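Side-chain contact in putative oxidoreductase with NAD(P)-binding Rossmann-fold domain (Clostridium difficile, PDB 3UUW), which probably catalyses an NAD(P)-dependent oxidation or reduction on a substrate not yet established, as a Gfo/Idh/MocA-family dehydrogenase: residues M55-I60 against A64-C69. Sequence-based numbering, arbitrary orientation.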
ATOM      1  N   MET A  55     -43.092 -13.080 -10.224  0.60 23.74           N
ATOM      2  CA  MET A  55     -43.966 -14.131 -10.734  0.60 24.72           C
ATOM      3  C   MET A  55     -43.133 -15.205 -11.433  0.60 23.37           C
ATOM      4  O   MET A  55     -42.373 -14.895 -12.341  0.60 22.10           O
ATOM      5  CB  MET A  55     -44.962 -13.529 -11.731  0.60 25.69           C
ATOM      6  CG  MET A  55     -45.926 -14.526 -12.357  0.60 29.17           C
ATOM      7  SD  MET A  55     -47.037 -15.292 -11.161  0.60 34.05           S
ATOM      8  CE  MET A  55     -47.928 -13.858 -10.569  0.60 35.96           C
ATOM      9  N   PRO A  56     -43.255 -16.470 -10.997  1.00 23.86           N
ATOM     10  CA  PRO A  56     -42.556 -17.547 -11.710  1.00 23.36           C
ATOM     11  C   PRO A  56     -43.323 -17.955 -12.970  1.00 23.51           C
ATOM     12  O   PRO A  56     -44.569 -18.025 -12.952  1.00 26.02           O
ATOM     13  CB  PRO A  56     -42.548 -18.695 -10.708  1.00 24.91           C
ATOM     14  CG  PRO A  56     -43.732 -18.467  -9.852  1.00 25.20           C
ATOM     15  CD  PRO A  56     -43.976 -16.972  -9.814  1.00 24.26           C
ATOM     16  N   PHE A  57     -42.594 -18.227 -14.046  1.00 23.49           N
ATOM     17  CA  PHE A  57     -43.184 -18.701 -15.301  1.00 24.34           C
ATOM     18  C   PHE A  57     -42.730 -20.141 -15.575  1.00 26.39           C
ATOM     19  O   PHE A  57     -41.656 -20.561 -15.152  1.00 24.74           O
ATOM     20  CB  PHE A  57     -42.828 -17.772 -16.465  1.00 24.63           C
ATOM     21  CG  PHE A  57     -43.702 -16.539 -16.556  1.00 25.22           C
ATOM     22  CD1 PHE A  57     -43.602 -15.524 -15.621  1.00 24.41           C
ATOM     23  CD2 PHE A  57     -44.634 -16.410 -17.574  1.00 26.73           C
ATOM     24  CE1 PHE A  57     -44.414 -14.397 -15.700  1.00 24.85           C
ATOM     25  CE2 PHE A  57     -45.449 -15.283 -17.665  1.00 27.35           C
ATOM     26  CZ  PHE A  57     -45.343 -14.277 -16.727  1.00 25.78           C
ATOM     27  N   ASP A  58     -43.551 -20.890 -16.287  1.00 27.78           N
ATOM     28  CA  ASP A  58     -43.269 -22.309 -16.496  1.00 29.89           C
ATOM     29  C   ASP A  58     -42.468 -22.613 -17.761  1.00 27.68           C
ATOM     30  O   ASP A  58     -42.080 -23.749 -17.969  1.00 28.84           O
ATOM     31  CB  ASP A  58     -44.553 -23.136 -16.457  1.00 32.97           C
ATOM     32  CG  ASP A  58     -45.546 -22.742 -17.526  1.00 37.92           C
ATOM     33  OD1 ASP A  58     -45.138 -22.146 -18.543  1.00 45.48           O
ATOM     34  OD2 ASP A  58     -46.750 -23.039 -17.338  1.00 46.64           O
ATOM     35  N   SER A  59     -42.214 -21.600 -18.587  1.00 25.82           N
ATOM     36  CA  SER A  59     -41.421 -21.799 -19.800  1.00 25.05           C
ATOM     37  C   SER A  59     -40.850 -20.501 -20.343  1.00 24.21           C
ATOM     38  O   SER A  59     -41.325 -19.415 -20.024  1.00 23.22           O
ATOM     39  CB  SER A  59     -42.267 -22.447 -20.906  1.00 26.06           C
ATOM     40  OG  SER A  59     -43.251 -21.549 -21.392  1.00 26.15           O
ATOM     41  N   ILE A  60     -39.820 -20.651 -21.172  1.00 24.01           N
ATOM     42  CA  ILE A  60     -39.202 -19.540 -21.873  1.00 23.13           C
ATOM     43  C   ILE A  60     -40.239 -18.826 -22.716  1.00 22.48           C
ATOM     44  O   ILE A  60     -40.304 -17.601 -22.731  1.00 23.50           O
ATOM     45  CB  ILE A  60     -38.077 -20.047 -22.818  1.00 23.78           C
ATOM     46  CG1 ILE A  60     -36.881 -20.508 -22.008  1.00 24.52           C
ATOM     47  CG2 ILE A  60     -37.648 -18.941 -23.811  1.00 26.20           C
ATOM     48  CD1 ILE A  60     -35.956 -21.477 -22.769  1.00 29.71           C
ATOM     49  N   ALA A  64     -41.568 -14.921 -22.362  1.00 21.37           N
ATOM     50  CA  ALA A  64     -41.192 -14.026 -23.452  1.00 22.35           C
ATOM     51  C   ALA A  64     -42.395 -13.312 -24.048  1.00 23.55           C
ATOM     52  O   ALA A  64     -42.298 -12.159 -24.429  1.00 24.28           O
ATOM     53  CB  ALA A  64     -40.437 -14.780 -24.533  1.00 22.64           C
ATOM     54  N   LYS A  65     -43.522 -14.014 -24.138  1.00 24.30           N
ATOM     55  CA  LYS A  65     -44.758 -13.441 -24.693  1.00 26.29           C
ATOM     56  C   LYS A  65     -45.318 -12.287 -23.863  1.00 25.97           C
ATOM     57  O   LYS A  65     -46.145 -11.509 -24.355  1.00 29.11           O
ATOM     58  CB  LYS A  65     -45.821 -14.537 -24.871  1.00 27.07           C
ATOM     59  CG  LYS A  65     -45.494 -15.478 -26.007  1.00 29.40           C
ATOM     60  CD  LYS A  65     -46.371 -16.725 -26.011  1.00 32.12           C
ATOM     61  CE  LYS A  65     -45.916 -17.685 -27.110  1.00 37.26           C
ATOM     62  NZ  LYS A  65     -46.602 -19.013 -27.047  1.00 36.83           N
ATOM     63  N   LYS A  66     -44.880 -12.181 -22.612  1.00 25.86           N
ATOM     64  CA  LYS A  66     -45.331 -11.123 -21.714  1.00 26.08           C
ATOM     65  C   LYS A  66     -44.270 -10.047 -21.452  1.00 25.24           C
ATOM     66  O   LYS A  66     -44.477  -9.207 -20.588  1.00 25.46           O
ATOM     67  CB  LYS A  66     -45.738 -11.736 -20.368  1.00 26.92           C
ATOM     68  CG  LYS A  66     -46.929 -12.666 -20.423  1.00 29.96           C
ATOM     69  CD  LYS A  66     -48.211 -11.931 -20.765  1.00 35.06           C
ATOM     70  CE  LYS A  66     -49.411 -12.847 -20.613  1.00 39.29           C
ATOM     71  NZ  LYS A  66     -50.680 -12.105 -20.759  1.00 42.75           N
ATOM     72  N   CYS A  67     -43.149 -10.089 -22.175  1.00 23.72           N
ATOM     73  CA  CYS A  67     -42.017  -9.173 -21.953  1.00 22.08           C
ATOM     74  C   CYS A  67     -41.613  -8.427 -23.210  1.00 21.97           C
ATOM     75  O   CYS A  67     -41.892  -8.880 -24.323  1.00 23.73           O
ATOM     76  CB  CYS A  67     -40.794  -9.979 -21.469  1.00 21.54           C
ATOM     77  SG  CYS A  67     -41.007 -10.735 -19.863  1.00 23.78           S
ATOM     78  N   ASP A  68     -40.962  -7.279 -23.032  1.00 20.69           N
ATOM     79  CA  ASP A  68     -40.358  -6.536 -24.136  1.00 19.84           C
ATOM     80  C   ASP A  68     -38.872  -6.901 -24.258  1.00 19.30           C
ATOM     81  O   ASP A  68     -38.267  -6.738 -25.326  1.00 18.33           O
ATOM     82  CB  ASP A  68     -40.490  -5.027 -23.909  1.00 21.22           C
ATOM     83  CG  ASP A  68     -41.918  -4.574 -23.792  1.00 23.85           C
ATOM     84  OD1 ASP A  68     -42.699  -4.861 -24.725  1.00 27.09           O
ATOM     85  OD2 ASP A  68     -42.280  -3.892 -22.786  1.00 24.32           O
ATOM     86  N   CYS A  69     -38.295  -7.393 -23.161  1.00 17.21           N
ATOM     87  CA  CYS A  69     -36.878  -7.736 -23.133  1.00 17.05           C
ATOM     88  C   CYS A  69     -36.603  -8.798 -22.079  1.00 17.98           C
ATOM     89  O   CYS A  69     -37.379  -8.975 -21.124  1.00 17.81           O
ATOM     90  CB  CYS A  69     -36.027  -6.495 -22.874  1.00 16.06           C
ATOM     91  SG  CYS A  69     -36.201  -5.757 -21.217  1.00 18.99           S
TER
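The carbonyl oxygen of I60 accepts the backbone N-H of A64, with I60 O and A64 N 3.0 Å apart and an N-H...O angle of 162°. This i to i+4 bond spans the short helix 60-64, and the methyl of A64 rests beside the same oxygen, A64 CB lying 3.4 Å from I60 O. S59 holds the N-cap position, and its hydroxyl, like OD1 of D58, is hydrogen-bonded to the hydroxyl of S62, tying the approach to the helix to its first turn. At the other end the chain reverses through a type I turn, closed by a hydrogen bond from C67 N to A64 O (3.2 Å).

K66, within this turn, meets F57. A chi1 of -82° sets the ring of F57 beside the backbone N, where its CE2 meets CG of K66 at 4.1 Å. The approach is oblique to the ring, the two side chains crossing at roughly a right angle; the lysine bends at chi2, carrying NZ off from the ring, and touches it through the methylene CG, the ammonium group taking no part. Both side chains also touch V35 of strand 33-38, while I60 and A64 pack against L86 of helix 79-88. M55 and F57 hydrogen-bond through their backbones to A37, and helix 60-64 lies in the crossover from strand 33-38 past strand 8-12 to strand 69-72 in the NAD(P)-binding Rossmann fold.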